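Local coordinates for protein L-lysine 6-monooxygenase involved in desferrioxamine biosynthesis (Erwinia amylovora CFBP1430, PDB 5O8P) that binds FAD and NADP(H) and probably N-hydroxylates cadaverine, a step in making the siderophore desferrioxamine in the fire blight pathogen, at residues I8-I14 with W150-V156; L21-L26 with L65-A69. All coordinates share one frame. Residues are numbered along the deposited sequence.

Contact 1 of 2, residues I8-I14 with W150-V156; sequences IYDFIGI and WLAHRLV
Ile-12 is the most covered residue. Its m,t side chain sends CD1 to Ala-152 CB (3.3 Å) and Trp-150 CB (3.6 Å), while its CB lies 4.1 Å from Leu-155 CD2. Ile-12 N donates to Arg-154 O (2.9 Å), and Val-156 N to Ile-12 O (3.0 Å). The 8-14 backbone runs parallel to 150-156, which spans the end of strand 147-152 and the start of 155-157. Tyr-9 pairs with Ala-152, and beyond a break Ile-12 with Leu-155 and Gly-13 with Val-156. At the break, Asp-10 (phi/psi -70/-41) and His-153 (-74/-35) leave the extended conformation together, and Arg-154 NE donates to Asp-10 O (3.0 Å). The axes of strands 11-14 and 150-152 approach to 6.8 Å with N-to-C directions at 121°, so the sheet bends sharply. Strand 8-14 is the first strand of the Rossmann-type FAD-binding sheet; the Ile-14 side chain lies about 4 Å from the bound FAD, nearest atoms. Val-156 points to the other face, where its CG1 meets Phe-11 CD2 (3.5 Å). Ile-14 N donates to Val-156 O (3.0 Å). Ile-8 is t,t, so CD1 sits over the His-153 ring in a CH-pi contact, 3.6 Å from CD1 to the centroid. Beside it, Tyr-9 N donates to Leu-151 O (3.0 Å) and His-153 N to Tyr-9 O (3.1 Å).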
ATOM      1  N   ILE B   8      49.232   5.782  23.963  1.00 55.79           N
ATOM      2  CA  ILE B   8      48.356   6.875  23.524  1.00 54.97           C
ATOM      3  C   ILE B   8      47.452   6.422  22.365  1.00 48.82           C
ATOM      4  O   ILE B   8      47.914   5.810  21.426  1.00 50.31           O
ATOM      5  CB  ILE B   8      49.144   8.160  23.154  1.00 62.68           C
ATOM      6  CG1 ILE B   8      48.196   9.368  23.133  1.00 66.58           C
ATOM      7  CG2 ILE B   8      49.876   8.055  21.805  1.00 72.46           C
ATOM      8  CD1 ILE B   8      48.895  10.712  23.071  1.00 67.95           C
ATOM      9  N   TYR B   9      46.162   6.711  22.453  1.00 43.07           N
ATOM     10  CA  TYR B   9      45.198   6.285  21.425  1.00 39.62           C
ATOM     11  C   TYR B   9      45.082   7.361  20.346  1.00 40.98           C
ATOM     12  O   TYR B   9      45.299   8.565  20.608  1.00 42.08           O
ATOM     13  CB  TYR B   9      43.832   5.980  22.055  1.00 38.00           C
ATOM     14  CG  TYR B   9      43.792   4.676  22.817  1.00 36.59           C
ATOM     15  CD1 TYR B   9      43.531   3.469  22.159  1.00 34.64           C
ATOM     16  CD2 TYR B   9      44.020   4.639  24.203  1.00 36.66           C
ATOM     17  CE1 TYR B   9      43.490   2.270  22.852  1.00 34.32           C
ATOM     18  CE2 TYR B   9      43.985   3.440  24.904  1.00 34.96           C
ATOM     19  CZ  TYR B   9      43.725   2.261  24.224  1.00 35.12           C
ATOM     20  OH  TYR B   9      43.670   1.070  24.905  1.00 34.39           O
ATOM     21  N   ASP B  10      44.730   6.938  19.129  1.00 39.79           N
ATOM     22  CA  ASP B  10      44.508   7.882  18.014  1.00 40.45           C
ATOM     23  C   ASP B  10      43.248   8.681  18.276  1.00 39.50           C
ATOM     24  O   ASP B  10      43.193   9.891  18.010  1.00 41.25           O
ATOM     25  CB  ASP B  10      44.424   7.163  16.666  1.00 41.84           C
ATOM     26  CG  ASP B  10      45.775   6.629  16.196  1.00 46.75           C
ATOM     27  OD1 ASP B  10      46.763   7.406  16.159  1.00 47.32           O
ATOM     28  OD2 ASP B  10      45.850   5.422  15.852  1.00 49.39           O
ATOM     29  N   PHE B  11      42.233   7.977  18.775  1.00 36.86           N
ATOM     30  CA  PHE B  11      41.047   8.605  19.323  1.00 34.48           C
ATOM     31  C   PHE B  11      40.416   7.736  20.407  1.00 34.52           C
ATOM     32  O   PHE B  11      40.589   6.507  20.411  1.00 31.68           O
ATOM     33  CB  PHE B  11      40.027   8.886  18.210  1.00 33.69           C
ATOM     34  CG  PHE B  11      39.298   7.666  17.729  1.00 31.55           C
ATOM     35  CD1 PHE B  11      39.868   6.828  16.791  1.00 32.13           C
ATOM     36  CD2 PHE B  11      38.041   7.354  18.225  1.00 30.80           C
ATOM     37  CE1 PHE B  11      39.191   5.696  16.340  1.00 33.54           C
ATOM     38  CE2 PHE B  11      37.366   6.223  17.794  1.00 32.47           C
ATOM     39  CZ  PHE B  11      37.935   5.392  16.841  1.00 33.48           C
ATOM     40  N   ILE B  12      39.680   8.382  21.311  1.00 36.47           N
ATOM     41  CA  ILE B  12      38.828   7.684  22.276  1.00 37.59           C
ATOM     42  C   ILE B  12      37.400   8.150  22.068  1.00 37.27           C
ATOM     43  O   ILE B  12      37.142   9.354  22.048  1.00 37.12           O
ATOM     44  CB  ILE B  12      39.212   7.995  23.743  1.00 39.69           C
ATOM     45  CG1 ILE B  12      40.575   7.428  24.082  1.00 41.04           C
ATOM     46  CG2 ILE B  12      38.199   7.392  24.716  1.00 41.16           C
ATOM     47  CD1 ILE B  12      41.151   8.046  25.337  1.00 44.41           C
ATOM     48  N   GLY B  13      36.486   7.197  21.933  1.00 38.57           N
ATOM     49  CA  GLY B  13      35.060   7.502  21.891  1.00 38.89           C
ATOM     50  C   GLY B  13      34.521   7.367  23.295  1.00 37.75           C
ATOM     51  O   GLY B  13      34.766   6.356  23.956  1.00 41.45           O
ATOM     52  N   ILE B  14      33.808   8.386  23.767  1.00 34.13           N
ATOM     53  CA  ILE B  14      33.179   8.349  25.090  1.00 33.93           C
ATOM     54  C   ILE B  14      31.674   8.260  24.900  1.00 35.78           C
ATOM     55  O   ILE B  14      31.063   9.193  24.424  1.00 42.43           O
ATOM     56  CB  ILE B  14      33.517   9.607  25.897  1.00 32.16           C
ATOM     57  CG1 ILE B  14      35.025   9.714  26.090  1.00 33.34           C
ATOM     58  CG2 ILE B  14      32.773   9.613  27.229  1.00 32.33           C
ATOM     59  CD1 ILE B  14      35.464  11.029  26.710  1.00 34.34           C
ATOM     60  N   TRP B 150      43.235   7.342  30.466  1.00 39.35           N
ATOM     61  CA  TRP B 150      43.387   6.992  29.074  1.00 37.04           C
ATOM     62  C   TRP B 150      43.939   8.224  28.392  1.00 39.92           C
ATOM     63  O   TRP B 150      43.477   9.343  28.638  1.00 43.77           O
ATOM     64  CB  TRP B 150      42.038   6.619  28.483  1.00 34.49           C
ATOM     65  CG  TRP B 150      41.307   5.567  29.250  1.00 32.50           C
ATOM     66  CD1 TRP B 150      40.601   5.729  30.402  1.00 32.89           C
ATOM     67  CD2 TRP B 150      41.193   4.187  28.908  1.00 31.21           C
ATOM     68  NE1 TRP B 150      40.056   4.535  30.800  1.00 33.27           N
ATOM     69  CE2 TRP B 150      40.405   3.569  29.897  1.00 32.52           C
ATOM     70  CE3 TRP B 150      41.686   3.414  27.857  1.00 32.83           C
ATOM     71  CZ2 TRP B 150      40.099   2.207  29.872  1.00 33.65           C
ATOM     72  CZ3 TRP B 150      41.380   2.068  27.820  1.00 34.19           C
ATOM     73  CH2 TRP B 150      40.595   1.473  28.826  1.00 34.35           C
ATOM     74  N   LEU B 151      44.954   8.023  27.561  1.00 39.26           N
ATOM     75  CA  LEU B 151      45.560   9.108  26.807  1.00 36.28           C
ATOM     76  C   LEU B 151      45.105   9.024  25.370  1.00 34.53           C
ATOM     77  O   LEU B 151      44.892   7.925  24.850  1.00 30.82           O
ATOM     78  CB  LEU B 151      47.074   9.004  26.904  1.00 37.12           C
ATOM     79  CG  LEU B 151      47.586   9.272  28.320  1.00 40.86           C
ATOM     80  CD1 LEU B 151      48.980   8.701  28.564  1.00 44.16           C
ATOM     81  CD2 LEU B 151      47.528  10.764  28.599  1.00 41.90           C
ATOM     82  N   ALA B 152      44.932  10.184  24.737  1.00 36.86           N
ATOM     83  CA  ALA B 152      44.440  10.225  23.355  1.00 37.60           C
ATOM     84  C   ALA B 152      44.614  11.573  22.679  1.00 36.09           C
ATOM     85  O   ALA B 152      44.440  12.634  23.297  1.00 31.89           O
ATOM     86  CB  ALA B 152      42.969   9.835  23.304  1.00 38.99           C
ATOM     87  N   HIS B 153      44.922  11.515  21.389  1.00 37.45           N
ATOM     88  CA  HIS B 153      45.093  12.716  20.576  1.00 38.43           C
ATOM     89  C   HIS B 153      43.760  13.380  20.268  1.00 37.72           C
ATOM     90  O   HIS B 153      43.673  14.620  20.205  1.00 34.51           O
ATOM     91  CB  HIS B 153      45.827  12.379  19.280  1.00 38.75           C
ATOM     92  CG  HIS B 153      47.263  12.001  19.487  1.00 38.21           C
ATOM     93  ND1 HIS B 153      48.245  12.944  19.707  1.00 36.51           N
ATOM     94  CD2 HIS B 153      47.880  10.792  19.513  1.00 37.23           C
ATOM     95  CE1 HIS B 153      49.406  12.331  19.857  1.00 42.24           C
ATOM     96  NE2 HIS B 153      49.211  11.025  19.750  1.00 43.89           N
ATOM     97  N   ARG B 154      42.734  12.546  20.081  1.00 37.56           N
ATOM     98  CA  ARG B 154      41.410  12.992  19.716  1.00 37.30           C
ATOM     99  C   ARG B 154      40.317  12.315  20.539  1.00 36.50           C
ATOM    100  O   ARG B 154      40.414  11.140  20.895  1.00 34.47           O
ATOM    101  CB  ARG B 154      41.184  12.675  18.242  1.00 40.56           C
ATOM    102  CG  ARG B 154      42.095  13.427  17.284  1.00 43.51           C
ATOM    103  CD  ARG B 154      42.014  12.858  15.899  1.00 46.83           C
ATOM    104  NE  ARG B 154      43.048  11.840  15.773  1.00 48.41           N
ATOM    105  CZ  ARG B 154      44.240  12.015  15.212  1.00 49.41           C
ATOM    106  NH1 ARG B 154      44.587  13.186  14.676  1.00 48.42           N
ATOM    107  NH2 ARG B 154      45.097  10.990  15.184  1.00 52.64           N
ATOM    108  N   LEU B 155      39.256  13.065  20.818  1.00 36.12           N
ATOM    109  CA  LEU B 155      38.055  12.537  21.468  1.00 35.02           C
ATOM    110  C   LEU B 155      36.848  12.641  20.547  1.00 34.10           C
ATOM    111  O   LEU B 155      36.736  13.582  19.765  1.00 34.73           O
ATOM    112  CB  LEU B 155      37.763  13.350  22.727  1.00 35.42           C
ATOM    113  CG  LEU B 155      38.872  13.442  23.759  1.00 31.99           C
ATOM    114  CD1 LEU B 155      38.502  14.471  24.811  1.00 30.61           C
ATOM    115  CD2 LEU B 155      39.104  12.072  24.363  1.00 32.41           C
ATOM    116  N   VAL B 156      35.931  11.695  20.656  1.00 33.14           N
ATOM    117  CA  VAL B 156      34.654  11.791  19.958  1.00 34.77           C
ATOM    118  C   VAL B 156      33.565  11.485  20.987  1.00 35.08           C
ATOM    119  O   VAL B 156      33.454  10.359  21.489  1.00 33.14           O
ATOM    120  CB  VAL B 156      34.612  10.953  18.642  1.00 36.21           C
ATOM    121  CG1 VAL B 156      35.628   9.829  18.651  1.00 39.83           C
ATOM    122  CG2 VAL B 156      33.226  10.388  18.335  1.00 35.47           C
TER

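Contact 2 of 2, residues L21-L26 with L65-A69; sequences LGLACL and LVTLA
Residues 21-26 form part of helix 18-27. Residues 65-69 are an irregular loop that passes along one side of it. Within the helix, Cys-25 N bonds to Leu-21 O (3.1 Å) and Leu-26 N to Gly-22 O (2.9 Å). The loop turns after Val-66, where Ala-69 N donates to Val-66 O (2.9 Å). The backbones come closest at Gly-22 and Leu-65, with CA atoms 4.4 Å apart. Gly-22 CA lies 3.6 Å from Leu-65 O. An ideal CB on Gly-22 would be only 3.2 Å from that oxygen, so the glycine permits the close approach.

Leu-65 points toward the helix and loses more surface than any other residue here. It is m,t. Its CD2 lies 4.0 Å from Leu-21 CG, and its CD1 lies 4.0 Å from Cys-25 SG. Leu-21 is t,p and also packs on Cys-107 and Ala-111 of helix 100-113. Cys-25 is m, with CB 3.5 Å from Val-66 CG1. Leu-26 is m,t; its CA-CB bond runs sideways, but CD2 extends to Val-66 CG1 (3.8 Å) and Ala-69 CB (3.9 Å).

The helix follows the first strand of the FAD-binding Rossmann-type fold, and Leu-21 packs near the FAD-binding residue Ile-16. Beyond the contact, the loop reaches the second subunit, where Leu-68 O accepts a hydrogen bond from Lys-82 of that subunit. No hydrogen bond links the helix segment to the loop segment. They are held by buried apolar side chains, so their fit depends on shape and on the small Gly-22.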
ATOM      1  N   LEU B  21      28.833   3.217  18.424  1.00 29.74           N
ATOM      2  CA  LEU B  21      28.903   1.792  18.085  1.00 32.08           C
ATOM      3  C   LEU B  21      29.132   1.645  16.584  1.00 36.69           C
ATOM      4  O   LEU B  21      29.850   0.750  16.138  1.00 37.70           O
ATOM      5  CB  LEU B  21      27.630   1.054  18.507  1.00 31.95           C
ATOM      6  CG  LEU B  21      27.609  -0.456  18.245  1.00 31.86           C
ATOM      7  CD1 LEU B  21      28.738  -1.151  18.993  1.00 33.19           C
ATOM      8  CD2 LEU B  21      26.264  -1.085  18.621  1.00 31.47           C
ATOM      9  N   GLY B  22      28.511   2.528  15.802  1.00 40.43           N
ATOM     10  CA  GLY B  22      28.767   2.613  14.367  1.00 38.98           C
ATOM     11  C   GLY B  22      30.211   2.933  14.089  1.00 37.03           C
ATOM     12  O   GLY B  22      30.896   2.164  13.413  1.00 41.04           O
ATOM     13  N   LEU B  23      30.686   4.050  14.636  1.00 34.19           N
ATOM     14  CA  LEU B  23      32.101   4.438  14.492  1.00 35.27           C
ATOM     15  C   LEU B  23      33.038   3.283  14.833  1.00 35.62           C
ATOM     16  O   LEU B  23      34.047   3.072  14.152  1.00 32.37           O
ATOM     17  CB  LEU B  23      32.439   5.646  15.370  1.00 32.44           C
ATOM     18  CG  LEU B  23      33.809   6.304  15.174  1.00 30.49           C
ATOM     19  CD1 LEU B  23      34.111   6.557  13.717  1.00 31.65           C
ATOM     20  CD2 LEU B  23      33.875   7.603  15.957  1.00 30.10           C
ATOM     21  N   ALA B  24      32.688   2.525  15.873  1.00 34.49           N
ATOM     22  CA  ALA B  24      33.494   1.392  16.305  1.00 33.23           C
ATOM     23  C   ALA B  24      33.572   0.297  15.256  1.00 32.05           C
ATOM     24  O   ALA B  24      34.666  -0.215  14.997  1.00 33.95           O
ATOM     25  CB  ALA B  24      32.966   0.831  17.611  1.00 34.07           C
ATOM     26  N   CYS B  25      32.437  -0.066  14.658  1.00 29.58           N
ATOM     27  CA  CYS B  25      32.444  -1.072  13.591  1.00 30.60           C
ATOM     28  C   CYS B  25      33.195  -0.587  12.362  1.00 31.71           C
ATOM     29  O   CYS B  25      33.854  -1.353  11.679  1.00 33.10           O
ATOM     30  CB  CYS B  25      31.032  -1.432  13.160  1.00 31.79           C
ATOM     31  SG  CYS B  25      29.941  -2.022  14.454  1.00 32.11           S
ATOM     32  N   LEU B  26      33.064   0.694  12.064  1.00 34.88           N
ATOM     33  CA  LEU B  26      33.739   1.264  10.915  1.00 37.16           C
ATOM     34  C   LEU B  26      35.227   1.409  11.157  1.00 35.76           C
ATOM     35  O   LEU B  26      35.993   1.213  10.223  1.00 35.98           O
ATOM     36  CB  LEU B  26      33.112   2.599  10.504  1.00 38.35           C
ATOM     37  CG  LEU B  26      31.701   2.484   9.914  1.00 38.32           C
ATOM     38  CD1 LEU B  26      31.106   3.865   9.668  1.00 39.84           C
ATOM     39  CD2 LEU B  26      31.705   1.676   8.627  1.00 36.66           C
ATOM     40  N   LEU B  65      24.620  -0.083  11.239  1.00 41.25           N
ATOM     41  CA  LEU B  65      25.816   0.520  11.825  1.00 40.90           C
ATOM     42  C   LEU B  65      26.858   0.946  10.784  1.00 40.44           C
ATOM     43  O   LEU B  65      27.672   1.845  11.046  1.00 38.97           O
ATOM     44  CB  LEU B  65      26.418  -0.455  12.835  1.00 42.78           C
ATOM     45  CG  LEU B  65      25.497  -0.798  14.018  1.00 42.94           C
ATOM     46  CD1 LEU B  65      25.907  -2.091  14.708  1.00 43.59           C
ATOM     47  CD2 LEU B  65      25.479   0.356  15.013  1.00 42.45           C
ATOM     48  N   VAL B  66      26.788   0.328   9.601  1.00 37.74           N
ATOM     49  CA  VAL B  66      27.882   0.331   8.618  1.00 35.80           C
ATOM     50  C   VAL B  66      27.510   0.441   7.128  1.00 35.20           C
ATOM     51  O   VAL B  66      28.258   1.055   6.363  1.00 34.95           O
ATOM     52  CB  VAL B  66      28.750  -0.938   8.783  1.00 37.16           C
ATOM     53  CG1 VAL B  66      29.452  -0.931  10.134  1.00 38.55           C
ATOM     54  CG2 VAL B  66      27.936  -2.213   8.631  1.00 35.77           C
ATOM     55  N   THR B  67      26.385  -0.153   6.712  1.00 34.71           N
ATOM     56  CA  THR B  67      26.042  -0.316   5.289  1.00 31.61           C
ATOM     57  C   THR B  67      26.130   0.963   4.423  1.00 33.62           C
ATOM     58  O   THR B  67      26.534   0.875   3.272  1.00 37.58           O
ATOM     59  CB  THR B  67      24.661  -1.009   5.115  1.00 30.51           C
ATOM     60  OG1 THR B  67      24.702  -2.342   5.632  1.00 32.30           O
ATOM     61  CG2 THR B  67      24.266  -1.133   3.673  1.00 34.38           C
ATOM     62  N   LEU B  68      25.780   2.141   4.939  1.00 33.17           N
ATOM     63  CA  LEU B  68      25.827   3.356   4.099  1.00 33.11           C
ATOM     64  C   LEU B  68      27.238   3.872   3.871  1.00 33.14           C
ATOM     65  O   LEU B  68      27.452   4.738   3.036  1.00 36.13           O
ATOM     66  CB  LEU B  68      24.921   4.469   4.644  1.00 36.12           C
ATOM     67  CG  LEU B  68      23.408   4.158   4.608  1.00 36.85           C
ATOM     68  CD1 LEU B  68      22.589   5.301   5.170  1.00 37.44           C
ATOM     69  CD2 LEU B  68      22.906   3.786   3.227  1.00 34.67           C
ATOM     70  N   ALA B  69      28.188   3.370   4.645  1.00 36.25           N
ATOM     71  CA  ALA B  69      29.604   3.621   4.409  1.00 37.88           C
ATOM     72  C   ALA B  69      30.290   2.430   3.750  1.00 38.17           C
ATOM     73  O   ALA B  69      31.217   2.624   2.964  1.00 40.99           O
ATOM     74  CB  ALA B  69      30.289   3.938   5.725  1.00 41.85           C
TER

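How the contacts relate
The centres of contacts 1 and 2 are about 18 Å apart. The order along the chain is 8-14, 21-26, 65-69, 150-156, so both segments of contact 2 fall between those of contact 1. Strand 8-14 leads directly into helix 18-27, the opening strand-turn-helix of the FAD-binding Rossmann-type fold. The two contacts touch at Leu-23. Its CD2 lies 3.7 Å from Val-156 CG2 and 4.2 Å from Phe-11 CE2. The CA-CB bond of Leu-23 points away from 65-69. The helix thus packs between the sheet and that loop. Both contacts involve the strand-turn-helix that lies beside the bound FAD.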